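Local coordinates for protein DnaJ homolog subfamily C member 3 (Mus musculus, PDB 3IEG) that serves as an endoplasmic reticulum co-chaperone in the unfolded protein response, binding misfolded proteins through its TPR domain and restraining phosphorylation of eIF-2-alpha, at residues A[74-79]-A[93-97]; A[35-41]-A[66-72]; A[275-279]-A[294-298]. All coordinates share one frame; numbering follows the deposited sequence.

Interaction 1: A[74-79]-A[93-97]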
ATOM      1  N   ARG A  74      25.324  -3.219 -23.798  1.00 29.89           N
ATOM      2  CA  ARG A  74      25.644  -2.333 -22.696  1.00 29.45           C
ATOM      3  C   ARG A  74      24.696  -1.139 -22.683  1.00 28.79           C
ATOM      4  O   ARG A  74      24.245  -0.714 -21.623  1.00 28.16           O
ATOM      5  CB  ARG A  74      27.106  -1.890 -22.742  1.00 29.41           C
ATOM      6  CG  ARG A  74      27.496  -1.009 -21.569  1.00 30.35           C
ATOM      7  CD  ARG A  74      28.961  -0.631 -21.547  1.00 30.70           C
ATOM      8  NE  ARG A  74      29.731  -1.542 -20.705  1.00 34.24           N
ATOM      9  CZ  ARG A  74      30.759  -2.239 -21.153  1.00 35.11           C
ATOM     10  NH1 ARG A  74      31.131  -2.105 -22.410  1.00 37.03           N
ATOM     11  NH2 ARG A  74      31.415  -3.060 -20.361  1.00 36.74           N
ATOM     12  N   LEU A  75      24.364  -0.615 -23.857  1.00 28.41           N
ATOM     13  CA  LEU A  75      23.397   0.464 -23.902  1.00 28.46           C
ATOM     14  C   LEU A  75      22.085   0.026 -23.249  1.00 28.91           C
ATOM     15  O   LEU A  75      21.521   0.759 -22.435  1.00 28.91           O
ATOM     16  CB  LEU A  75      23.172   0.952 -25.328  1.00 28.42           C
ATOM     17  CG  LEU A  75      22.101   2.043 -25.488  1.00 28.15           C
ATOM     18  CD1 LEU A  75      22.470   3.316 -24.751  1.00 27.66           C
ATOM     19  CD2 LEU A  75      21.845   2.341 -26.953  1.00 28.47           C
ATOM     20  N   GLN A  76      21.625  -1.183 -23.581  1.00 28.89           N
ATOM     21  CA  GLN A  76      20.376  -1.712 -23.026  1.00 28.88           C
ATOM     22  C   GLN A  76      20.423  -1.863 -21.504  1.00 28.79           C
ATOM     23  O   GLN A  76      19.475  -1.497 -20.810  1.00 29.04           O
ATOM     24  CB  GLN A  76      19.973  -3.040 -23.702  1.00 29.02           C
ATOM     25  CG  GLN A  76      19.562  -2.937 -25.185  1.00 29.13           C
ATOM     26  CD  GLN A  76      18.545  -1.837 -25.457  1.00 30.65           C
ATOM     27  OE1 GLN A  76      17.625  -1.613 -24.675  1.00 32.80           O
ATOM     28  NE2 GLN A  76      18.710  -1.146 -26.570  1.00 32.15           N
ATOM     29  N   ARG A  77      21.529  -2.386 -20.983  1.00 28.81           N
ATOM     30  CA  ARG A  77      21.688  -2.518 -19.532  1.00 28.56           C
ATOM     31  C   ARG A  77      21.661  -1.164 -18.835  1.00 28.34           C
ATOM     32  O   ARG A  77      21.048  -1.022 -17.776  1.00 29.07           O
ATOM     33  CB  ARG A  77      22.961  -3.278 -19.167  1.00 28.52           C
ATOM     34  CG  ARG A  77      23.041  -3.560 -17.683  1.00 28.49           C
ATOM     35  CD  ARG A  77      24.205  -4.439 -17.314  1.00 27.39           C
ATOM     36  NE  ARG A  77      25.457  -3.725 -17.465  1.00 26.66           N
ATOM     37  CZ  ARG A  77      26.634  -4.258 -17.204  1.00 26.47           C
ATOM     38  NH1 ARG A  77      26.706  -5.507 -16.771  1.00 26.72           N
ATOM     39  NH2 ARG A  77      27.730  -3.544 -17.376  1.00 26.76           N
ATOM     40  N   GLY A  78      22.320  -0.180 -19.437  1.00 27.91           N
ATOM     41  CA  GLY A  78      22.272   1.197 -18.968  1.00 27.48           C
ATOM     42  C   GLY A  78      20.857   1.714 -18.796  1.00 27.51           C
ATOM     43  O   GLY A  78      20.546   2.360 -17.798  1.00 28.10           O
ATOM     44  N   HIS A  79      19.992   1.434 -19.759  1.00 27.55           N
ATOM     45  CA  HIS A  79      18.584   1.807 -19.634  1.00 27.58           C
ATOM     46  C   HIS A  79      17.927   1.194 -18.392  1.00 27.08           C
ATOM     47  O   HIS A  79      17.224   1.891 -17.655  1.00 27.23           O
ATOM     48  CB  HIS A  79      17.785   1.427 -20.889  1.00 27.71           C
ATOM     49  CG  HIS A  79      18.201   2.164 -22.123  1.00 29.07           C
ATOM     50  ND1 HIS A  79      18.473   3.515 -22.127  1.00 30.98           N
ATOM     51  CD2 HIS A  79      18.392   1.738 -23.392  1.00 30.15           C
ATOM     52  CE1 HIS A  79      18.825   3.888 -23.344  1.00 30.72           C
ATOM     53  NE2 HIS A  79      18.778   2.829 -24.132  1.00 30.76           N
ATOM     54  N   ASP A  93      27.910   2.640 -17.406  1.00 34.13           N
ATOM     55  CA  ASP A  93      27.561   1.937 -18.644  1.00 34.00           C
ATOM     56  C   ASP A  93      27.418   2.862 -19.849  1.00 33.81           C
ATOM     57  O   ASP A  93      28.014   2.601 -20.894  1.00 33.97           O
ATOM     58  CB  ASP A  93      26.310   1.071 -18.475  1.00 33.76           C
ATOM     59  CG  ASP A  93      26.640  -0.373 -18.173  1.00 34.05           C
ATOM     60  OD1 ASP A  93      27.833  -0.715 -18.132  1.00 35.93           O
ATOM     61  OD2 ASP A  93      25.714  -1.184 -17.985  1.00 35.34           O
ATOM     62  N   PHE A  94      26.653   3.939 -19.703  1.00 33.42           N
ATOM     63  CA  PHE A  94      26.509   4.911 -20.773  1.00 33.27           C
ATOM     64  C   PHE A  94      27.852   5.509 -21.170  1.00 33.97           C
ATOM     65  O   PHE A  94      28.150   5.631 -22.352  1.00 34.03           O
ATOM     66  CB  PHE A  94      25.570   6.035 -20.368  1.00 32.75           C
ATOM     67  CG  PHE A  94      24.155   5.601 -20.119  1.00 32.57           C
ATOM     68  CD1 PHE A  94      23.422   4.950 -21.111  1.00 30.88           C
ATOM     69  CD2 PHE A  94      23.539   5.882 -18.899  1.00 31.19           C
ATOM     70  CE1 PHE A  94      22.122   4.556 -20.877  1.00 30.19           C
ATOM     71  CE2 PHE A  94      22.222   5.505 -18.665  1.00 30.81           C
ATOM     72  CZ  PHE A  94      21.513   4.846 -19.653  1.00 30.58           C
ATOM     73  N   LYS A  95      28.663   5.887 -20.185  1.00 34.59           N
ATOM     74  CA  LYS A  95      29.980   6.438 -20.467  1.00 35.20           C
ATOM     75  C   LYS A  95      30.862   5.458 -21.261  1.00 35.31           C
ATOM     76  O   LYS A  95      31.538   5.860 -22.206  1.00 35.43           O
ATOM     77  CB  LYS A  95      30.677   6.893 -19.173  1.00 35.47           C
ATOM     78  CG  LYS A  95      30.328   8.312 -18.738  1.00 35.55           C
ATOM     79  CD  LYS A  95      30.771   8.627 -17.301  1.00 35.98           C
ATOM     80  CE  LYS A  95      30.363  10.070 -16.920  1.00 38.00           C
ATOM     81  NZ  LYS A  95      30.002  10.282 -15.465  1.00 39.43           N
ATOM     82  N   LYS A  96      30.856   4.183 -20.883  1.00 35.47           N
ATOM     83  CA  LYS A  96      31.656   3.182 -21.594  1.00 35.93           C
ATOM     84  C   LYS A  96      31.154   2.908 -23.027  1.00 36.10           C
ATOM     85  O   LYS A  96      31.944   2.562 -23.915  1.00 36.00           O
ATOM     86  CB  LYS A  96      31.735   1.886 -20.795  1.00 35.73           C
ATOM     87  CG  LYS A  96      32.618   1.967 -19.548  1.00 36.67           C
ATOM     88  CD  LYS A  96      32.717   0.607 -18.858  1.00 36.75           C
ATOM     89  CE  LYS A  96      33.605   0.653 -17.618  1.00 38.91           C
ATOM     90  NZ  LYS A  96      33.487  -0.591 -16.782  1.00 39.51           N
ATOM     91  N   VAL A  97      29.843   3.059 -23.229  1.00 36.06           N
ATOM     92  CA  VAL A  97      29.224   2.992 -24.542  1.00 36.16           C
ATOM     93  C   VAL A  97      29.834   4.062 -25.456  1.00 36.79           C
ATOM     94  O   VAL A  97      30.210   3.767 -26.601  1.00 36.97           O
ATOM     95  CB  VAL A  97      27.676   3.163 -24.440  1.00 36.32           C
ATOM     96  CG1 VAL A  97      27.074   3.650 -25.752  1.00 35.90           C
ATOM     97  CG2 VAL A  97      27.003   1.870 -23.970  1.00 35.51           C
TER
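R74 runs along D93 with CG anti to its backbone N (chi1 -177°), its methylenes against the carboxylate. NE then reaches OD1 of D93 at 3.3 Å, a weak, bent bond, while CB and CD of K96 lie over one guanidinium face; NH1 turns away to M68. Next along the helix, L75 places CB near CG2 of V97 and CD1 at the edge of the F94 ring. R77 supplies the stronger grip: NE to OD2 of D93 is 2.6 Å and NH2 to OD1 is 2.9 Å, both on syn lone pairs, with the two planes only 9° apart. A leucine in place of R77 would probably leave the buried D93 carboxylate with just the weak R74 bond here and its rotation less fixed. G78 lets F94 close in, its CA 4.2 Å from the ring centroid over one face. H79 borders the same ring obliquely, its nitrogens held by Q113 and E109. Segment axes 8.7 Å apart at 156° make this the antiparallel helix pair of a tetratricopeptide repeat, TPR 3, with the small residue at its eighth position.

Interaction 2: A[35-41]-A[66-72]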
ATOM      1  N   ASP A  35      28.714 -20.578 -24.217  1.00 44.61           N
ATOM      2  CA  ASP A  35      29.727 -19.505 -24.345  1.00 44.93           C
ATOM      3  C   ASP A  35      29.453 -18.468 -25.437  1.00 44.10           C
ATOM      4  O   ASP A  35      30.117 -17.433 -25.498  1.00 44.20           O
ATOM      5  CB  ASP A  35      31.110 -20.106 -24.622  1.00 45.60           C
ATOM      6  CG  ASP A  35      31.723 -20.765 -23.398  1.00 48.27           C
ATOM      7  OD1 ASP A  35      31.407 -20.363 -22.245  1.00 50.22           O
ATOM      8  OD2 ASP A  35      32.537 -21.693 -23.601  1.00 51.21           O
ATOM      9  N   ASN A  36      28.495 -18.768 -26.303  1.00 43.02           N
ATOM     10  CA  ASN A  36      28.173 -17.946 -27.455  1.00 41.79           C
ATOM     11  C   ASN A  36      27.468 -16.655 -27.058  1.00 40.71           C
ATOM     12  O   ASN A  36      26.347 -16.678 -26.570  1.00 40.50           O
ATOM     13  CB  ASN A  36      27.302 -18.763 -28.408  1.00 42.03           C
ATOM     14  CG  ASN A  36      27.128 -18.103 -29.750  1.00 42.77           C
ATOM     15  OD1 ASN A  36      26.582 -18.707 -30.676  1.00 43.26           O
ATOM     16  ND2 ASN A  36      27.600 -16.863 -29.875  1.00 43.13           N
ATOM     17  N   TYR A  37      28.125 -15.526 -27.280  1.00 39.62           N
ATOM     18  CA  TYR A  37      27.614 -14.257 -26.785  1.00 38.68           C
ATOM     19  C   TYR A  37      26.323 -13.755 -27.441  1.00 37.87           C
ATOM     20  O   TYR A  37      25.479 -13.201 -26.742  1.00 37.65           O
ATOM     21  CB  TYR A  37      28.693 -13.181 -26.814  1.00 39.22           C
ATOM     22  CG  TYR A  37      29.060 -12.734 -28.200  1.00 39.97           C
ATOM     23  CD1 TYR A  37      29.908 -13.500 -29.004  1.00 40.99           C
ATOM     24  CD2 TYR A  37      28.565 -11.541 -28.711  1.00 40.08           C
ATOM     25  CE1 TYR A  37      30.245 -13.087 -30.291  1.00 40.70           C
ATOM     26  CE2 TYR A  37      28.895 -11.123 -29.981  1.00 41.08           C
ATOM     27  CZ  TYR A  37      29.732 -11.897 -30.767  1.00 40.61           C
ATOM     28  OH  TYR A  37      30.045 -11.461 -32.032  1.00 41.32           O
ATOM     29  N   ILE A  38      26.158 -13.932 -28.757  1.00 36.71           N
ATOM     30  CA  ILE A  38      24.914 -13.475 -29.403  1.00 35.90           C
ATOM     31  C   ILE A  38      23.699 -14.242 -28.941  1.00 34.87           C
ATOM     32  O   ILE A  38      22.628 -13.662 -28.828  1.00 34.91           O
ATOM     33  CB  ILE A  38      24.924 -13.444 -30.956  1.00 36.03           C
ATOM     34  CG1 ILE A  38      26.067 -14.283 -31.512  1.00 36.81           C
ATOM     35  CG2 ILE A  38      24.965 -12.001 -31.470  1.00 35.74           C
ATOM     36  CD1 ILE A  38      25.622 -15.635 -31.978  1.00 38.14           C
ATOM     37  N   ALA A  39      23.862 -15.535 -28.680  1.00 33.67           N
ATOM     38  CA  ALA A  39      22.747 -16.343 -28.208  1.00 32.85           C
ATOM     39  C   ALA A  39      22.124 -15.677 -26.988  1.00 32.50           C
ATOM     40  O   ALA A  39      20.916 -15.480 -26.952  1.00 32.29           O
ATOM     41  CB  ALA A  39      23.189 -17.756 -27.899  1.00 32.69           C
ATOM     42  N   TYR A  40      22.954 -15.287 -26.017  1.00 31.94           N
ATOM     43  CA  TYR A  40      22.470 -14.586 -24.835  1.00 31.09           C
ATOM     44  C   TYR A  40      21.891 -13.228 -25.198  1.00 30.40           C
ATOM     45  O   TYR A  40      20.929 -12.772 -24.572  1.00 30.29           O
ATOM     46  CB  TYR A  40      23.577 -14.405 -23.794  1.00 31.58           C
ATOM     47  CG  TYR A  40      23.997 -15.670 -23.092  1.00 32.24           C
ATOM     48  CD1 TYR A  40      23.228 -16.208 -22.054  1.00 33.26           C
ATOM     49  CD2 TYR A  40      25.174 -16.323 -23.449  1.00 32.08           C
ATOM     50  CE1 TYR A  40      23.623 -17.382 -21.401  1.00 33.41           C
ATOM     51  CE2 TYR A  40      25.571 -17.486 -22.814  1.00 31.96           C
ATOM     52  CZ  TYR A  40      24.800 -18.012 -21.790  1.00 32.84           C
ATOM     53  OH  TYR A  40      25.212 -19.167 -21.163  1.00 32.91           O
ATOM     54  N   TYR A  41      22.472 -12.576 -26.197  1.00 29.47           N
ATOM     55  CA  TYR A  41      21.944 -11.286 -26.623  1.00 29.15           C
ATOM     56  C   TYR A  41      20.558 -11.458 -27.253  1.00 28.89           C
ATOM     57  O   TYR A  41      19.622 -10.760 -26.887  1.00 29.01           O
ATOM     58  CB  TYR A  41      22.909 -10.555 -27.566  1.00 28.80           C
ATOM     59  CG  TYR A  41      22.390  -9.220 -28.044  1.00 28.63           C
ATOM     60  CD1 TYR A  41      22.234  -8.146 -27.154  1.00 28.39           C
ATOM     61  CD2 TYR A  41      22.042  -9.025 -29.386  1.00 27.87           C
ATOM     62  CE1 TYR A  41      21.743  -6.918 -27.585  1.00 27.59           C
ATOM     63  CE2 TYR A  41      21.559  -7.799 -29.831  1.00 27.68           C
ATOM     64  CZ  TYR A  41      21.414  -6.748 -28.929  1.00 28.67           C
ATOM     65  OH  TYR A  41      20.928  -5.528 -29.370  1.00 29.10           O
ATOM     66  N   LEU A  66      31.226 -11.574 -21.645  1.00 41.55           N
ATOM     67  CA  LEU A  66      31.868 -12.281 -22.753  1.00 42.19           C
ATOM     68  C   LEU A  66      32.463 -11.362 -23.810  1.00 43.12           C
ATOM     69  O   LEU A  66      33.443 -11.713 -24.463  1.00 43.02           O
ATOM     70  CB  LEU A  66      30.864 -13.209 -23.435  1.00 41.96           C
ATOM     71  CG  LEU A  66      30.447 -14.470 -22.690  1.00 41.89           C
ATOM     72  CD1 LEU A  66      29.220 -15.052 -23.352  1.00 42.34           C
ATOM     73  CD2 LEU A  66      31.576 -15.490 -22.654  1.00 41.61           C
ATOM     74  N   LYS A  67      31.863 -10.191 -23.990  1.00 44.47           N
ATOM     75  CA  LYS A  67      32.208  -9.341 -25.108  1.00 46.18           C
ATOM     76  C   LYS A  67      32.083  -7.889 -24.698  1.00 47.58           C
ATOM     77  O   LYS A  67      31.070  -7.254 -24.973  1.00 47.65           O
ATOM     78  CB  LYS A  67      31.274  -9.646 -26.285  1.00 46.19           C
ATOM     79  CG  LYS A  67      31.861  -9.388 -27.666  1.00 46.65           C
ATOM     80  CD  LYS A  67      32.789 -10.525 -28.114  1.00 46.97           C
ATOM     81  CE  LYS A  67      33.600 -10.149 -29.346  1.00 46.74           C
ATOM     82  NZ  LYS A  67      34.472  -8.950 -29.126  1.00 46.81           N
HETATM   83  N   MSE A  68      33.119  -7.358 -24.053  1.00 49.35           N
HETATM   84  CA  MSE A  68      33.056  -6.017 -23.461  1.00 52.45           C
HETATM   85  C   MSE A  68      32.833  -4.875 -24.462  1.00 49.58           C
HETATM   86  O   MSE A  68      32.289  -3.837 -24.103  1.00 49.31           O
HETATM   87  CB  MSE A  68      34.281  -5.740 -22.576  1.00 52.49           C
HETATM   88  CG  MSE A  68      35.563  -5.407 -23.329  1.00 55.81           C
HETATM   89 SE   MSE A  68      36.873  -4.409 -22.221  1.00 63.80          SE
HETATM   90  CE  MSE A  68      38.079  -3.794 -23.686  1.00 58.19           C
ATOM     91  N   ASP A  69      33.242  -5.061 -25.710  1.00 47.91           N
ATOM     92  CA  ASP A  69      33.020  -4.022 -26.709  1.00 46.28           C
ATOM     93  C   ASP A  69      31.620  -4.065 -27.342  1.00 44.83           C
ATOM     94  O   ASP A  69      31.308  -3.224 -28.186  1.00 44.76           O
ATOM     95  CB  ASP A  69      34.140  -3.996 -27.774  1.00 46.53           C
ATOM     96  CG  ASP A  69      34.325  -5.336 -28.502  1.00 47.14           C
ATOM     97  OD1 ASP A  69      33.587  -6.306 -28.218  1.00 48.23           O
ATOM     98  OD2 ASP A  69      35.226  -5.420 -29.368  1.00 47.55           O
ATOM     99  N   PHE A  70      30.776  -5.018 -26.931  1.00 42.99           N
ATOM    100  CA  PHE A  70      29.454  -5.179 -27.554  1.00 41.04           C
ATOM    101  C   PHE A  70      28.532  -4.072 -27.140  1.00 39.32           C
ATOM    102  O   PHE A  70      27.718  -4.224 -26.235  1.00 38.79           O
ATOM    103  CB  PHE A  70      28.816  -6.533 -27.265  1.00 41.54           C
ATOM    104  CG  PHE A  70      27.645  -6.847 -28.160  1.00 42.23           C
ATOM    105  CD1 PHE A  70      27.799  -7.672 -29.252  1.00 43.21           C
ATOM    106  CD2 PHE A  70      26.389  -6.304 -27.914  1.00 43.75           C
ATOM    107  CE1 PHE A  70      26.719  -7.962 -30.081  1.00 43.82           C
ATOM    108  CE2 PHE A  70      25.311  -6.585 -28.736  1.00 43.65           C
ATOM    109  CZ  PHE A  70      25.475  -7.416 -29.821  1.00 43.12           C
ATOM    110  N   THR A  71      28.661  -2.955 -27.833  1.00 37.55           N
ATOM    111  CA  THR A  71      28.042  -1.732 -27.386  1.00 36.11           C
ATOM    112  C   THR A  71      26.510  -1.782 -27.196  1.00 35.12           C
ATOM    113  O   THR A  71      25.995  -1.255 -26.219  1.00 35.42           O
ATOM    114  CB  THR A  71      28.583  -0.494 -28.151  1.00 35.79           C
ATOM    115  OG1 THR A  71      27.507   0.384 -28.513  1.00 36.61           O
ATOM    116  CG2 THR A  71      29.375  -0.905 -29.379  1.00 35.76           C
ATOM    117  N   ALA A  72      25.800  -2.450 -28.099  1.00 34.22           N
ATOM    118  CA  ALA A  72      24.326  -2.518 -28.049  1.00 33.13           C
ATOM    119  C   ALA A  72      23.769  -3.115 -26.752  1.00 32.30           C
ATOM    120  O   ALA A  72      22.782  -2.629 -26.225  1.00 32.31           O
ATOM    121  CB  ALA A  72      23.779  -3.265 -29.257  1.00 32.84           C
TER
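F70 points its ring between two tyrosines, Y37 and Y41, and the three form an aromatic cluster. Against Y41 the geometry is edge-to-face: CE2 of F70 stands over the centre of the tyrosine ring, CE1 of Y41 is 3.8 Å from CE2 of F70, and the ring planes are 56° apart. Toward Y37 the approach is made by the other side of the phenyl, CD1 of F70 lying 3.7 Å from CE2 of Y37, near the plane of the Y37 ring. One face of Y37 is taken by K67, whose CD sits 4.1 Å from the ring centroid and almost on its normal. Y41 passes beyond F70, and its OH comes to 3.6 Å from CB of A72. At the other end L66 inserts CD1 beside CA and CB of Y37 and close to the carbonyl O of D35, with Y40 flanking it.

These residues join the start of helix 37-50 to the turn between TPR 2 and the first helix of TPR 3, the side-by-side stacking of successive TPR units. Misfolded proteins bind a hydrophobic groove within the first two repeats; part of this contact lies in those repeats, though whether its side chains line the groove is not established.

Behind the rings, the backbone sets the positions. A type I turn from K67 to F70, closed by F70 N to K67 O at 3.0 Å, presents F70 as N-cap of helix 71-84; its chi1 of -166° swings the ring toward the tyrosines. K67 is bent at chi2 (79°), which lays CD over the Y37 ring, and again at chi4, turning NZ into a 2.9 Å salt bridge to OD1 of D69 on the syn lone pair. Y40 is anchored by its OH on the carbonyl of P34, and V63 of helix 53-66 backs both Y40 and Y41.

Interaction 3: A[275-279]-A[294-298]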
ATOM      1  N   LYS A 275     -16.053   2.793  22.372  1.00 35.37           N
ATOM      2  CA  LYS A 275     -17.058   3.596  23.048  1.00 35.67           C
ATOM      3  C   LYS A 275     -18.310   3.727  22.199  1.00 35.02           C
ATOM      4  O   LYS A 275     -19.421   3.584  22.712  1.00 35.09           O
ATOM      5  CB  LYS A 275     -16.510   4.972  23.421  1.00 35.87           C
ATOM      6  CG  LYS A 275     -15.848   5.038  24.800  1.00 36.85           C
ATOM      7  CD  LYS A 275     -15.466   6.481  25.144  1.00 37.42           C
ATOM      8  CE  LYS A 275     -14.604   6.567  26.407  1.00 40.96           C
ATOM      9  NZ  LYS A 275     -14.428   7.990  26.831  1.00 42.58           N
ATOM     10  N   GLU A 276     -18.135   3.964  20.898  1.00 34.46           N
ATOM     11  CA  GLU A 276     -19.275   4.041  19.989  1.00 33.86           C
ATOM     12  C   GLU A 276     -20.149   2.776  20.052  1.00 33.70           C
ATOM     13  O   GLU A 276     -21.370   2.860  20.159  1.00 33.26           O
ATOM     14  CB  GLU A 276     -18.819   4.304  18.554  1.00 33.84           C
ATOM     15  CG  GLU A 276     -19.990   4.534  17.609  1.00 33.98           C
ATOM     16  CD  GLU A 276     -19.657   4.322  16.146  1.00 34.35           C
ATOM     17  OE1 GLU A 276     -18.714   4.981  15.658  1.00 35.26           O
ATOM     18  OE2 GLU A 276     -20.365   3.531  15.475  1.00 33.02           O
ATOM     19  N   ARG A 277     -19.515   1.608  19.981  1.00 33.52           N
ATOM     20  CA  ARG A 277     -20.237   0.341  20.052  1.00 33.51           C
ATOM     21  C   ARG A 277     -20.857   0.112  21.444  1.00 34.10           C
ATOM     22  O   ARG A 277     -21.942  -0.464  21.558  1.00 34.02           O
ATOM     23  CB  ARG A 277     -19.348  -0.847  19.623  1.00 33.16           C
ATOM     24  CG  ARG A 277     -18.825  -0.806  18.177  1.00 30.65           C
ATOM     25  CD  ARG A 277     -19.944  -0.622  17.151  1.00 28.20           C
ATOM     26  NE  ARG A 277     -20.618  -1.874  16.792  1.00 25.97           N
ATOM     27  CZ  ARG A 277     -21.880  -1.960  16.373  1.00 23.96           C
ATOM     28  NH1 ARG A 277     -22.641  -0.876  16.286  1.00 23.81           N
ATOM     29  NH2 ARG A 277     -22.399  -3.135  16.060  1.00 22.35           N
ATOM     30  N   ILE A 278     -20.187   0.585  22.492  1.00 34.52           N
ATOM     31  CA  ILE A 278     -20.747   0.494  23.832  1.00 35.10           C
ATOM     32  C   ILE A 278     -21.985   1.389  23.926  1.00 35.92           C
ATOM     33  O   ILE A 278     -23.015   0.983  24.472  1.00 36.09           O
ATOM     34  CB  ILE A 278     -19.701   0.793  24.935  1.00 35.18           C
ATOM     35  CG1 ILE A 278     -18.761  -0.417  25.095  1.00 35.02           C
ATOM     36  CG2 ILE A 278     -20.390   1.129  26.276  1.00 34.61           C
ATOM     37  CD1 ILE A 278     -17.474  -0.144  25.872  1.00 34.71           C
ATOM     38  N   CYS A 279     -21.885   2.586  23.355  1.00 36.94           N
ATOM     39  CA  CYS A 279     -23.029   3.475  23.202  1.00 36.80           C
ATOM     40  C   CYS A 279     -24.206   2.748  22.546  1.00 36.41           C
ATOM     41  O   CYS A 279     -25.349   2.876  22.987  1.00 36.37           O
ATOM     42  CB  CYS A 279     -22.608   4.713  22.413  1.00 37.20           C
ATOM     43  SG  CYS A 279     -23.911   5.534  21.496  1.00 39.68           S
ATOM     44  N   ILE A 294     -22.660   8.115  27.637  1.00 49.32           N
ATOM     45  CA  ILE A 294     -21.498   7.746  26.830  1.00 48.87           C
ATOM     46  C   ILE A 294     -21.671   8.014  25.346  1.00 48.01           C
ATOM     47  O   ILE A 294     -20.690   8.247  24.664  1.00 47.92           O
ATOM     48  CB  ILE A 294     -20.966   6.305  27.119  1.00 48.97           C
ATOM     49  CG1 ILE A 294     -21.495   5.286  26.113  1.00 48.99           C
ATOM     50  CG2 ILE A 294     -21.229   5.908  28.584  1.00 49.73           C
ATOM     51  CD1 ILE A 294     -22.906   4.820  26.384  1.00 50.59           C
ATOM     52  N   CYS A 295     -22.902   8.004  24.844  1.00 47.44           N
ATOM     53  CA  CYS A 295     -23.117   8.438  23.469  1.00 47.22           C
ATOM     54  C   CYS A 295     -22.752   9.916  23.342  1.00 47.89           C
ATOM     55  O   CYS A 295     -22.240  10.343  22.303  1.00 47.76           O
ATOM     56  CB  CYS A 295     -24.545   8.174  22.980  1.00 46.73           C
ATOM     57  SG  CYS A 295     -25.049   6.426  22.951  1.00 44.02           S
ATOM     58  N   SER A 296     -22.990  10.680  24.411  1.00 48.70           N
ATOM     59  CA  SER A 296     -22.544  12.074  24.482  1.00 49.59           C
ATOM     60  C   SER A 296     -21.027  12.189  24.444  1.00 50.54           C
ATOM     61  O   SER A 296     -20.490  13.031  23.733  1.00 50.51           O
ATOM     62  CB  SER A 296     -23.081  12.756  25.730  1.00 49.34           C
ATOM     63  OG  SER A 296     -24.483  12.871  25.657  1.00 49.00           O
ATOM     64  N   GLU A 297     -20.340  11.343  25.207  1.00 51.92           N
ATOM     65  CA  GLU A 297     -18.877  11.329  25.195  1.00 53.46           C
ATOM     66  C   GLU A 297     -18.355  11.128  23.789  1.00 54.04           C
ATOM     67  O   GLU A 297     -17.568  11.930  23.305  1.00 54.34           O
ATOM     68  CB  GLU A 297     -18.321  10.233  26.092  1.00 53.64           C
ATOM     69  CG  GLU A 297     -18.592  10.434  27.555  1.00 54.91           C
ATOM     70  CD  GLU A 297     -18.038   9.304  28.372  1.00 57.43           C
ATOM     71  OE1 GLU A 297     -17.060   8.669  27.903  1.00 58.39           O
ATOM     72  OE2 GLU A 297     -18.581   9.047  29.474  1.00 59.15           O
ATOM     73  N   VAL A 298     -18.808  10.062  23.134  1.00 54.91           N
ATOM     74  CA  VAL A 298     -18.439   9.792  21.749  1.00 55.71           C
ATOM     75  C   VAL A 298     -18.688  11.042  20.907  1.00 56.49           C
ATOM     76  O   VAL A 298     -17.823  11.452  20.136  1.00 56.43           O
ATOM     77  CB  VAL A 298     -19.194   8.554  21.174  1.00 55.50           C
ATOM     78  CG1 VAL A 298     -18.770   8.266  19.745  1.00 55.56           C
ATOM     79  CG2 VAL A 298     -18.929   7.332  22.018  1.00 55.35           C
TER
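K275 crosses to the partner helix with its side chain stretched out: CB meets V298, and CD, CE and NZ close in step by step on OE1 of E297. CB packs on CG2 of V298 at 3.7 Å. Past it the extended chain carries the later methylenes beyond V298 to E297: CD approaches OE1 at the far side of contact range, CE comes to 3.6 Å from that same OE1, and NZ ends in a salt bridge to OE1 of E297 at 2.9 Å. The oxygen is met head-on, nearly in line with the CD-OE1 bond of E297, and the two side chains cross at about a right angle. CB packs in the interface while the charges pair at its margin, where both residues are partly exposed.

Next to this bridge, V298 wedges CG2 toward the backbone N of E276, 3.6 Å away, and sets CG1 beside CB of E276. A turn further along, C279 and C295 are joined covalently, SG to SG 2.1 Å. C279 aims its sulfur from a chi1 of 153°, and the C-S-S-C torsion of 100° is close to the relaxed right angle. The two CA atoms are 5.0 Å apart, so the disulfide staples the helices where their backbones run near one another, as suits a domain of the oxidising endoplasmic reticulum. I294 fits over C279, its CD1 3.5 Å from CA of the cysteine.

The segment axes are 8.7 Å apart at 147°, the antiparallel helix pair of TPR 8. On one flank I278 touches Y257 and E258 of helix 250-263; toward the next helix, 306-318, C279 rests on D311 and C295 on R312.

How the interactions relate
Interactions 1 and 2 are neighbours, their centres about 13 Å apart, and both use helix 71-84. Interaction 2 packs the turn before this helix and its first turn against helix 37-50, while interaction 1 joins its middle to helix 87-98. They touch directly: a probable hydrogen bond of 2.7 Å from NH1 of R74 to O of M68 links the two, and CG2 of V97 packs 4.0 Å from O of T71. Interaction 3 lies on the opposite side of the chain's centre, its centre about 64 Å from that of interaction 1 and 71 Å from that of interaction 2. The groove for misfolded proteins lies in repeats on the side that holds interactions 1 and 2, far from interaction 3.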